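Metallo-beta-lactamase (Simiduia agarivorans, PDB 6MFI) probably hydrolyses the beta-lactam ring of antibiotics with two zinc ions, as a metallo-beta-lactamase of subclass B3. Local coordinates at residues 28-36 with 48-58; 230-238 with 279-290. All coordinates share one frame; numbering follows the deposited sequence.

Contact 1 (28-36 with 48-58); sequences VTAEHWVDS and PPFRVLGNTYY
An aromatic cluster of Trp33, Phe50 and Tyr58 ties the short N-terminal helix 30-36 to the first beta hairpin of the metallo-beta-lactamase fold, whose strand 50-53 lies at one edge of the seven-stranded sheet. Phe50 and Tyr58 are a hydrogen-bonded antiparallel pair of that hairpin, which closes through a type II' turn from Leu53 to Thr56, where Val52 and Leu53 together face Thr56 in a classic beta bulge. The edge of Phe50 meets the face of Trp33 in a T-shaped pair with planes at 66°, CE2 of Phe50 lying 3.4 Å from CD1 of Trp33. The CG of Phe50 stands between the backbone N and the carbonyl carbon (chi1 60°), which brings the ring against Ala30 and Trp33. Alanine is small enough here for Ala30 CB to rest 3.6 Å from Phe50 CD1; Met259 and Leu263 of helix 259-265 also touch the phenyl ring. Tyr58 crosses the indole at about a right angle, with its CE1 3.5 Å from Trp33 NE1, while its hydroxyl is hydrogen-bonded to the carbonyl of Thr61. Pro48, rigid and compact, packs on Trp33, with Pro48 CG 3.7 Å from Trp33 CA; its ring also touches Ser36 CB and, obliquely, His32. Ser36 OG donates back to the carbonyl O of His32 over 2.6 Å. The polar edge of the buried indole is satisfied by a water: Trp33 NE1 donates to it over 2.6 Å, in the ring plane, and the same water lies 2.8 Å from Pro48 O.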
loop_
_atom_site.group_PDB
_atom_site.type_symbol
_atom_site.label_atom_id
_atom_site.label_comp_id
_atom_site.label_asym_id
_atom_site.label_seq_id
_atom_site.Cartn_x
_atom_site.Cartn_y
_atom_site.Cartn_z
ATOM N N VAL A 28 7.793 19.863 7.013
ATOM C CA VAL A 28 6.985 20.905 7.667
ATOM C C VAL A 28 5.875 20.208 8.452
ATOM O O VAL A 28 5.698 20.467 9.648
ATOM C CB VAL A 28 6.429 22.005 6.726
ATOM C CG1 VAL A 28 5.152 21.596 5.973
ATOM C CG2 VAL A 28 6.194 23.292 7.511
ATOM N N THR A 29 5.145 19.297 7.807
ATOM C CA THR A 29 4.242 18.402 8.513
ATOM C C THR A 29 4.787 16.985 8.575
ATOM O O THR A 29 4.263 16.165 9.336
ATOM C CB THR A 29 2.850 18.389 7.862
ATOM O OG1 THR A 29 2.102 17.270 8.356
ATOM C CG2 THR A 29 2.955 18.286 6.353
ATOM N N ALA A 30 5.824 16.685 7.791
ATOM C CA ALA A 30 6.538 15.427 7.948
ATOM C C ALA A 30 7.490 15.472 9.136
ATOM O O ALA A 30 7.760 14.431 9.743
ATOM C CB ALA A 30 7.297 15.084 6.665
ATOM N N GLU A 31 8.007 16.655 9.479
ATOM C CA GLU A 31 8.715 16.800 10.747
ATOM C C GLU A 31 7.766 16.586 11.917
ATOM O O GLU A 31 8.112 15.915 12.897
ATOM C CB GLU A 31 9.370 18.178 10.843
ATOM C CG GLU A 31 9.988 18.454 12.209
ATOM C CD GLU A 31 9.704 19.853 12.718
ATOM O OE1 GLU A 31 9.489 20.762 11.892
ATOM O OE2 GLU A 31 9.676 20.037 13.953
ATOM N N HIS A 32 6.560 17.154 11.830
ATOM C CA HIS A 32 5.537 16.885 12.832
ATOM C C HIS A 32 5.162 15.410 12.855
ATOM O O HIS A 32 4.812 14.876 13.913
ATOM C CB HIS A 32 4.303 17.747 12.563
ATOM C CG HIS A 32 3.257 17.660 13.629
ATOM N ND1 HIS A 32 3.565 17.550 14.968
ATOM C CD2 HIS A 32 1.905 17.665 13.555
ATOM C CE1 HIS A 32 2.449 17.493 15.672
ATOM N NE2 HIS A 32 1.426 17.560 14.838
ATOM N N TRP A 33 5.235 14.735 11.704
ATOM C CA TRP A 33 4.924 13.309 11.658
ATOM C C TRP A 33 5.954 12.492 12.425
ATOM O O TRP A 33 5.595 11.559 13.152
ATOM C CB TRP A 33 4.838 12.835 10.207
ATOM C CG TRP A 33 4.187 11.493 10.059
ATOM C CD1 TRP A 33 2.878 11.246 9.769
ATOM C CD2 TRP A 33 4.815 10.212 10.200
ATOM N NE1 TRP A 33 2.651 9.892 9.717
ATOM C CE2 TRP A 33 3.824 9.235 9.979
ATOM C CE3 TRP A 33 6.118 9.796 10.490
ATOM C CZ2 TRP A 33 4.095 7.869 10.039
ATOM C CZ3 TRP A 33 6.385 8.440 10.549
ATOM C CH2 TRP A 33 5.377 7.493 10.325
ATOM N N VAL A 34 7.239 12.821 12.270
ATOM C CA VAL A 34 8.281 12.117 13.016
ATOM C C VAL A 34 8.106 12.347 14.510
ATOM O O VAL A 34 8.320 11.439 15.325
ATOM C CB VAL A 34 9.675 12.556 12.532
ATOM C CG1 VAL A 34 10.761 11.794 13.274
ATOM C CG2 VAL A 34 9.808 12.343 11.033
ATOM N N ASP A 35 7.703 13.559 14.897
ATOM C CA ASP A 35 7.463 13.842 16.307
ATOM C C ASP A 35 6.170 13.203 16.799
ATOM O O ASP A 35 6.032 12.935 17.999
ATOM C CB ASP A 35 7.429 15.352 16.543
ATOM C CG ASP A 35 8.744 16.028 16.201
ATOM O OD1 ASP A 35 9.803 15.382 16.347
ATOM O OD2 ASP A 35 8.717 17.207 15.786
ATOM N N SER A 36 5.219 12.949 15.900
ATOM C CA SER A 36 3.923 12.414 16.296
ATOM C C SER A 36 3.840 10.900 16.185
ATOM O O SER A 36 3.091 10.272 16.943
ATOM C CB SER A 36 2.808 13.033 15.446
ATOM O OG SER A 36 2.829 14.447 15.526
ATOM N N PRO A 48 -0.592 12.774 11.675
ATOM C CA PRO A 48 -0.803 13.922 10.793
ATOM C C PRO A 48 -0.499 13.564 9.351
ATOM O O PRO A 48 0.293 12.648 9.080
ATOM C CB PRO A 48 0.193 14.959 11.330
ATOM C CG PRO A 48 1.313 14.129 11.862
ATOM C CD PRO A 48 0.692 12.856 12.393
ATOM N N PRO A 49 -1.115 14.254 8.394
ATOM C CA PRO A 49 -0.758 14.063 6.989
ATOM C C PRO A 49 0.368 14.990 6.565
ATOM O O PRO A 49 0.541 16.090 7.091
ATOM C CB PRO A 49 -2.062 14.416 6.261
ATOM C CG PRO A 49 -2.661 15.485 7.119
ATOM C CD PRO A 49 -2.255 15.176 8.551
ATOM N N PHE A 50 1.146 14.526 5.589
ATOM C CA PHE A 50 2.248 15.326 5.079
ATOM C C PHE A 50 2.412 15.076 3.588
ATOM O O PHE A 50 1.942 14.070 3.047
ATOM C CB PHE A 50 3.560 15.036 5.823
ATOM C CG PHE A 50 4.018 13.607 5.726
ATOM C CD1 PHE A 50 4.886 13.210 4.722
ATOM C CD2 PHE A 50 3.597 12.667 6.651
ATOM C CE1 PHE A 50 5.314 11.900 4.633
ATOM C CE2 PHE A 50 4.024 11.356 6.569
ATOM C CZ PHE A 50 4.883 10.972 5.558
ATOM N N ARG A 51 3.089 16.013 2.931
ATOM C CA ARG A 51 3.336 15.921 1.499
ATOM C C ARG A 51 4.571 15.071 1.233
ATOM O O ARG A 51 5.640 15.317 1.802
ATOM C CB ARG A 51 3.514 17.317 0.903
ATOM C CG ARG A 51 4.291 17.347 -0.403
ATOM C CD ARG A 51 4.493 18.773 -0.878
ATOM N NE ARG A 51 3.226 19.425 -1.198
ATOM C CZ ARG A 51 2.856 19.774 -2.426
ATOM N NH1 ARG A 51 3.660 19.539 -3.454
ATOM N NH2 ARG A 51 1.684 20.360 -2.626
ATOM N N VAL A 52 4.422 14.068 0.370
ATOM C CA VAL A 52 5.563 13.248 -0.027
ATOM C C VAL A 52 6.374 13.950 -1.109
ATOM O O VAL A 52 7.553 14.273 -0.917
ATOM C CB VAL A 52 5.093 11.856 -0.488
ATOM C CG1 VAL A 52 6.274 11.028 -0.967
ATOM C CG2 VAL A 52 4.357 11.143 0.640
ATOM N N LEU A 53 5.749 14.203 -2.260
ATOM C CA LEU A 53 6.391 14.905 -3.366
ATOM C C LEU A 53 5.355 15.338 -4.396
ATOM O O LEU A 53 4.598 14.509 -4.910
ATOM C CB LEU A 53 7.458 14.020 -4.019
ATOM C CG LEU A 53 8.518 14.746 -4.850
ATOM C CD1 LEU A 53 9.868 14.065 -4.706
ATOM C CD2 LEU A 53 8.110 14.827 -6.314
ATOM N N GLY A 54 5.315 16.635 -4.702
ATOM C CA GLY A 54 4.371 17.168 -5.667
ATOM C C GLY A 54 2.914 16.945 -5.310
ATOM O O GLY A 54 2.428 17.445 -4.292
ATOM N N ASN A 55 2.205 16.195 -6.149
ATOM C CA ASN A 55 0.787 15.930 -5.956
ATOM C C ASN A 55 0.522 14.745 -5.038
ATOM O O ASN A 55 -0.643 14.406 -4.815
ATOM C CB ASN A 55 0.107 15.692 -7.310
ATOM C CG ASN A 55 0.637 14.458 -8.020
ATOM O OD1 ASN A 55 1.736 13.979 -7.730
ATOM N ND2 ASN A 55 -0.146 13.934 -8.954
ATOM N N THR A 56 1.562 14.114 -4.501
ATOM C CA THR A 56 1.421 12.904 -3.699
ATOM C C THR A 56 1.545 13.248 -2.221
ATOM O O THR A 56 2.472 13.958 -1.818
ATOM C CB THR A 56 2.477 11.869 -4.094
ATOM O OG1 THR A 56 2.256 11.456 -5.449
ATOM C CG2 THR A 56 2.404 10.653 -3.184
ATOM N N TYR A 57 0.610 12.740 -1.415
ATOM C CA TYR A 57 0.579 13.009 0.015
ATOM C C TYR A 57 0.422 11.710 0.791
ATOM O O TYR A 57 -0.103 10.717 0.278
ATOM C CB TYR A 57 -0.570 13.958 0.392
ATOM C CG TYR A 57 -0.531 15.301 -0.301
ATOM C CD1 TYR A 57 -1.054 15.462 -1.578
ATOM C CD2 TYR A 57 0.017 16.411 0.328
ATOM C CE1 TYR A 57 -1.024 16.689 -2.212
ATOM C CE2 TYR A 57 0.052 17.641 -0.298
ATOM C CZ TYR A 57 -0.470 17.775 -1.567
ATOM O OH TYR A 57 -0.437 18.998 -2.195
ATOM N N TYR A 58 0.881 11.731 2.038
ATOM C CA TYR A 58 0.653 10.651 2.988
ATOM C C TYR A 58 -0.528 11.037 3.869
ATOM O O TYR A 58 -0.481 12.063 4.556
ATOM C CB TYR A 58 1.902 10.394 3.832
ATOM C CG TYR A 58 1.772 9.254 4.821
ATOM C CD1 TYR A 58 1.210 9.453 6.078
ATOM C CD2 TYR A 58 2.222 7.980 4.502
ATOM C CE1 TYR A 58 1.092 8.414 6.983
ATOM C CE2 TYR A 58 2.111 6.937 5.401
ATOM C CZ TYR A 58 1.544 7.159 6.639
ATOM O OH TYR A 58 1.432 6.119 7.536
HETATM O O HOH W 1 0.094 9.920 9.799
#

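Contact 2 (230-238 with 279-290); sequences YLQAYRLGL and ATGISARLAQRL
Leucine methyls supply most of the apolar contact between helices 228-242 and 274-291, whose short segments run nearly antiparallel, at 157°, with axes 10.7 Å apart at closest approach. Leu238 is a knob in a hole formed by Ala279, Ile282, Ser283 and Leu286. Its two methyls divide the work: CD2 meets CG2 of Ile282 at 3.6 Å, the two side chains crossing at about a right angle, whereas CD1 lies 3.7 Å from OG of Ser283. Small residues suit two walls of this hole, and CB of Ala279 comes close enough to rest 3.7 Å from the carbonyl O of Leu238. At the other end of the segments Leu231 and Leu290 reach toward each other tip to tip.

Between these ends there is a CH-pi contact. In Leu286, chi1 170° carries CG toward Tyr234 and chi2 59° sets CD2 over the centre of its ring, 4.3 Å from the Tyr234 centroid. A flat ring gives that branched tip a broad surface, and Tyr234 OH carries on to CG2 of Ile282, 4.0 Å away.

Charge appears at the exposed side of the interface, where Arg235 can bend its chain across to the other helix, resting on Leu286 and Leu290 while the residue stays exposed. NH1 of Arg235 passes 3.4 Å from Leu286 CD2; both leucines are met obliquely.

The side chain of Tyr234 is about 5 Å from that of His188, a ligand of one zinc ion, so this antiparallel helix pair, with Leu238 as a knob in a hole, places Tyr234 near a zinc-binding histidine.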
loop_
_atom_site.group_PDB
_atom_site.type_symbol
_atom_site.label_atom_id
_atom_site.label_comp_id
_atom_site.label_asym_id
_atom_site.label_seq_id
_atom_site.Cartn_x
_atom_site.Cartn_y
_atom_site.Cartn_z
ATOM N N TYR A 230 2.612 -21.022 -5.667
ATOM C CA TYR A 230 2.491 -19.706 -5.056
ATOM C C TYR A 230 3.833 -19.005 -4.905
ATOM O O TYR A 230 3.863 -17.772 -4.819
ATOM C CB TYR A 230 1.815 -19.850 -3.691
ATOM C CG TYR A 230 1.429 -18.565 -2.998
ATOM C CD1 TYR A 230 0.400 -17.771 -3.484
ATOM C CD2 TYR A 230 2.062 -18.174 -1.824
ATOM C CE1 TYR A 230 0.032 -16.607 -2.838
ATOM C CE2 TYR A 230 1.699 -17.016 -1.174
ATOM C CZ TYR A 230 0.684 -16.238 -1.685
ATOM O OH TYR A 230 0.320 -15.086 -1.038
ATOM N N LEU A 231 4.934 -19.756 -4.880
ATOM C CA LEU A 231 6.263 -19.187 -4.680
ATOM C C LEU A 231 6.922 -18.732 -5.974
ATOM O O LEU A 231 7.683 -17.759 -5.960
ATOM C CB LEU A 231 7.177 -20.197 -3.974
ATOM C CG LEU A 231 7.000 -20.461 -2.472
ATOM C CD1 LEU A 231 5.623 -21.002 -2.108
ATOM C CD2 LEU A 231 8.082 -21.414 -1.992
ATOM N N GLN A 232 6.659 -19.418 -7.089
ATOM C CA GLN A 232 7.210 -18.980 -8.368
ATOM C C GLN A 232 6.626 -17.636 -8.781
ATOM O O GLN A 232 7.339 -16.783 -9.325
ATOM C CB GLN A 232 6.953 -20.038 -9.440
ATOM C CG GLN A 232 7.619 -21.374 -9.156
ATOM C CD GLN A 232 7.286 -22.427 -10.194
ATOM O OE1 GLN A 232 7.768 -23.557 -10.125
ATOM N NE2 GLN A 232 6.458 -22.059 -11.165
ATOM N N ALA A 233 5.331 -17.427 -8.531
ATOM C CA ALA A 233 4.738 -16.116 -8.760
ATOM C C ALA A 233 5.240 -15.108 -7.736
ATOM O O ALA A 233 5.375 -13.919 -8.048
ATOM C CB ALA A 233 3.213 -16.214 -8.719
ATOM N N TYR A 234 5.514 -15.569 -6.513
ATOM C CA TYR A 234 6.199 -14.746 -5.523
ATOM C C TYR A 234 7.546 -14.270 -6.057
ATOM O O TYR A 234 7.893 -13.089 -5.938
ATOM C CB TYR A 234 6.379 -15.553 -4.233
ATOM C CG TYR A 234 6.548 -14.755 -2.957
ATOM C CD1 TYR A 234 6.385 -15.365 -1.719
ATOM C CD2 TYR A 234 6.874 -13.406 -2.984
ATOM C CE1 TYR A 234 6.540 -14.656 -0.545
ATOM C CE2 TYR A 234 7.031 -12.686 -1.813
ATOM C CZ TYR A 234 6.863 -13.317 -0.598
ATOM O OH TYR A 234 7.016 -12.611 0.572
ATOM N N ARG A 235 8.317 -15.183 -6.656
ATOM C CA ARG A 235 9.606 -14.811 -7.231
ATOM C C ARG A 235 9.433 -13.875 -8.420
ATOM O O ARG A 235 10.228 -12.948 -8.608
ATOM C CB ARG A 235 10.375 -16.062 -7.661
ATOM C CG ARG A 235 10.654 -17.064 -6.554
ATOM C CD ARG A 235 11.760 -16.600 -5.623
ATOM N NE ARG A 235 12.600 -17.715 -5.194
ATOM C CZ ARG A 235 12.259 -18.591 -4.255
ATOM N NH1 ARG A 235 11.089 -18.488 -3.638
ATOM N NH2 ARG A 235 13.089 -19.574 -3.933
ATOM N N LEU A 236 8.400 -14.108 -9.235
ATOM C CA LEU A 236 8.222 -13.326 -10.455
ATOM C C LEU A 236 7.927 -11.864 -10.143
ATOM O O LEU A 236 8.422 -10.965 -10.833
ATOM C CB LEU A 236 7.105 -13.934 -11.302
ATOM C CG LEU A 236 7.247 -13.806 -12.820
ATOM C CD1 LEU A 236 8.531 -14.464 -13.291
ATOM C CD2 LEU A 236 6.042 -14.411 -13.523
ATOM N N GLY A 237 7.122 -11.607 -9.111
ATOM C CA GLY A 237 6.834 -10.232 -8.739
ATOM C C GLY A 237 8.002 -9.558 -8.045
ATOM O O GLY A 237 8.230 -8.358 -8.216
ATOM N N LEU A 238 8.755 -10.320 -7.248
ATOM C CA LEU A 238 9.929 -9.768 -6.579
ATOM C C LEU A 238 10.992 -9.356 -7.589
ATOM O O LEU A 238 11.566 -8.266 -7.495
ATOM C CB LEU A 238 10.491 -10.785 -5.586
ATOM C CG LEU A 238 9.873 -10.758 -4.189
ATOM C CD1 LEU A 238 10.422 -11.886 -3.332
ATOM C CD2 LEU A 238 10.140 -9.415 -3.541
ATOM N N ALA A 279 13.397 -5.207 -2.507
ATOM C CA ALA A 279 13.060 -6.530 -3.024
ATOM C C ALA A 279 14.125 -7.556 -2.659
ATOM O O ALA A 279 13.805 -8.720 -2.387
ATOM C CB ALA A 279 12.867 -6.469 -4.538
ATOM N N THR A 280 15.396 -7.147 -2.652
ATOM C CA THR A 280 16.459 -8.057 -2.236
ATOM C C THR A 280 16.332 -8.408 -0.759
ATOM O O THR A 280 16.626 -9.540 -0.356
ATOM C CB THR A 280 17.826 -7.438 -2.527
ATOM O OG1 THR A 280 17.867 -6.989 -3.888
ATOM C CG2 THR A 280 18.934 -8.459 -2.306
ATOM N N GLY A 281 15.892 -7.453 0.062
ATOM C CA GLY A 281 15.654 -7.753 1.464
ATOM C C GLY A 281 14.497 -8.712 1.662
ATOM O O GLY A 281 14.522 -9.550 2.569
ATOM N N ILE A 282 13.467 -8.605 0.821
ATOM C CA ILE A 282 12.354 -9.546 0.887
ATOM C C ILE A 282 12.805 -10.934 0.452
ATOM O O ILE A 282 12.432 -11.943 1.064
ATOM C CB ILE A 282 11.174 -9.042 0.037
ATOM C CG1 ILE A 282 10.676 -7.690 0.553
ATOM C CG2 ILE A 282 10.049 -10.061 0.034
ATOM C CD1 ILE A 282 10.052 -7.751 1.928
ATOM N N SER A 283 13.615 -11.009 -0.608
ATOM C CA SER A 283 14.147 -12.295 -1.044
ATOM C C SER A 283 15.040 -12.916 0.019
ATOM O O SER A 283 15.100 -14.145 0.142
ATOM C CB SER A 283 14.917 -12.130 -2.354
ATOM O OG SER A 283 14.068 -11.666 -3.388
ATOM N N ALA A 284 15.746 -12.089 0.793
ATOM C CA ALA A 284 16.525 -12.615 1.907
ATOM C C ALA A 284 15.615 -13.164 2.997
ATOM O O ALA A 284 15.850 -14.262 3.511
ATOM C CB ALA A 284 17.447 -11.532 2.466
ATOM N N ARG A 285 14.565 -12.420 3.354
ATOM C CA ARG A 285 13.609 -12.915 4.343
ATOM C C ARG A 285 12.889 -14.160 3.840
ATOM O O ARG A 285 12.596 -15.072 4.620
ATOM C CB ARG A 285 12.601 -11.822 4.695
ATOM C CG ARG A 285 13.180 -10.669 5.496
ATOM C CD ARG A 285 12.116 -9.624 5.784
ATOM N NE ARG A 285 10.966 -10.192 6.483
ATOM C CZ ARG A 285 9.809 -9.562 6.652
ATOM N NH1 ARG A 285 9.640 -8.339 6.168
ATOM N NH2 ARG A 285 8.818 -10.156 7.302
ATOM N N LEU A 286 12.594 -14.213 2.538
ATOM C CA LEU A 286 11.932 -15.386 1.978
ATOM C C LEU A 286 12.849 -16.602 2.008
ATOM O O LEU A 286 12.398 -17.719 2.288
ATOM C CB LEU A 286 11.468 -15.090 0.552
ATOM C CG LEU A 286 10.968 -16.265 -0.291
ATOM C CD1 LEU A 286 9.776 -16.939 0.372
ATOM C CD2 LEU A 286 10.610 -15.797 -1.693
ATOM N N ALA A 287 14.140 -16.405 1.726
ATOM C CA ALA A 287 15.085 -17.515 1.776
ATOM C C ALA A 287 15.229 -18.052 3.195
ATOM O O ALA A 287 15.359 -19.265 3.399
ATOM C CB ALA A 287 16.441 -17.077 1.222
ATOM N N GLN A 288 15.205 -17.165 4.193
ATOM C CA GLN A 288 15.232 -17.613 5.582
ATOM C C GLN A 288 13.887 -18.186 6.013
ATOM O O GLN A 288 13.834 -19.021 6.926
ATOM C CB GLN A 288 15.637 -16.460 6.503
ATOM C CG GLN A 288 16.863 -15.688 6.034
ATOM C CD GLN A 288 17.143 -14.454 6.869
ATOM O OE1 GLN A 288 18.263 -13.944 6.878
ATOM N NE2 GLN A 288 16.125 -13.962 7.568
ATOM N N ARG A 289 12.792 -17.747 5.386
ATOM C CA ARG A 289 11.491 -18.337 5.684
ATOM C C ARG A 289 11.427 -19.779 5.197
ATOM O O ARG A 289 10.967 -20.670 5.919
ATOM C CB ARG A 289 10.376 -17.501 5.055
ATOM C CG ARG A 289 9.001 -18.159 5.084
ATOM C CD ARG A 289 8.573 -18.508 6.501
ATOM N NE ARG A 289 7.605 -19.602 6.526
ATOM C CZ ARG A 289 6.313 -19.454 6.804
ATOM N NH1 ARG A 289 5.509 -20.507 6.800
ATOM N NH2 ARG A 289 5.826 -18.254 7.088
ATOM N N LEU A 290 11.887 -20.028 3.970
ATOM C CA LEU A 290 11.945 -21.389 3.457
ATOM C C LEU A 290 13.026 -22.222 4.133
ATOM O O LEU A 290 13.030 -23.447 3.972
ATOM C CB LEU A 290 12.163 -21.372 1.944
ATOM C CG LEU A 290 11.147 -20.530 1.171
ATOM C CD1 LEU A 290 11.653 -20.196 -0.227
ATOM C CD2 LEU A 290 9.808 -21.248 1.117
#

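Contact 1 closes before contact 2 opens along the chain, and the two lie on opposite sides of its centre. Their centres are 31 Å apart and their nearest atoms about 17 Å, so they do not touch. Contact 1 joins the N-terminal helix to the first hairpin of the seven-stranded sheet; contact 2 pairs two helices from the C-terminal part of the chain, which follow most of the five-stranded sheet. Between them lies the dinuclear zinc site: the side chain of Tyr58 is about 11 Å from a zinc ion and that of Tyr234 about 10 Å. Each contact thus includes one tyrosine in the wider surroundings of the metal site.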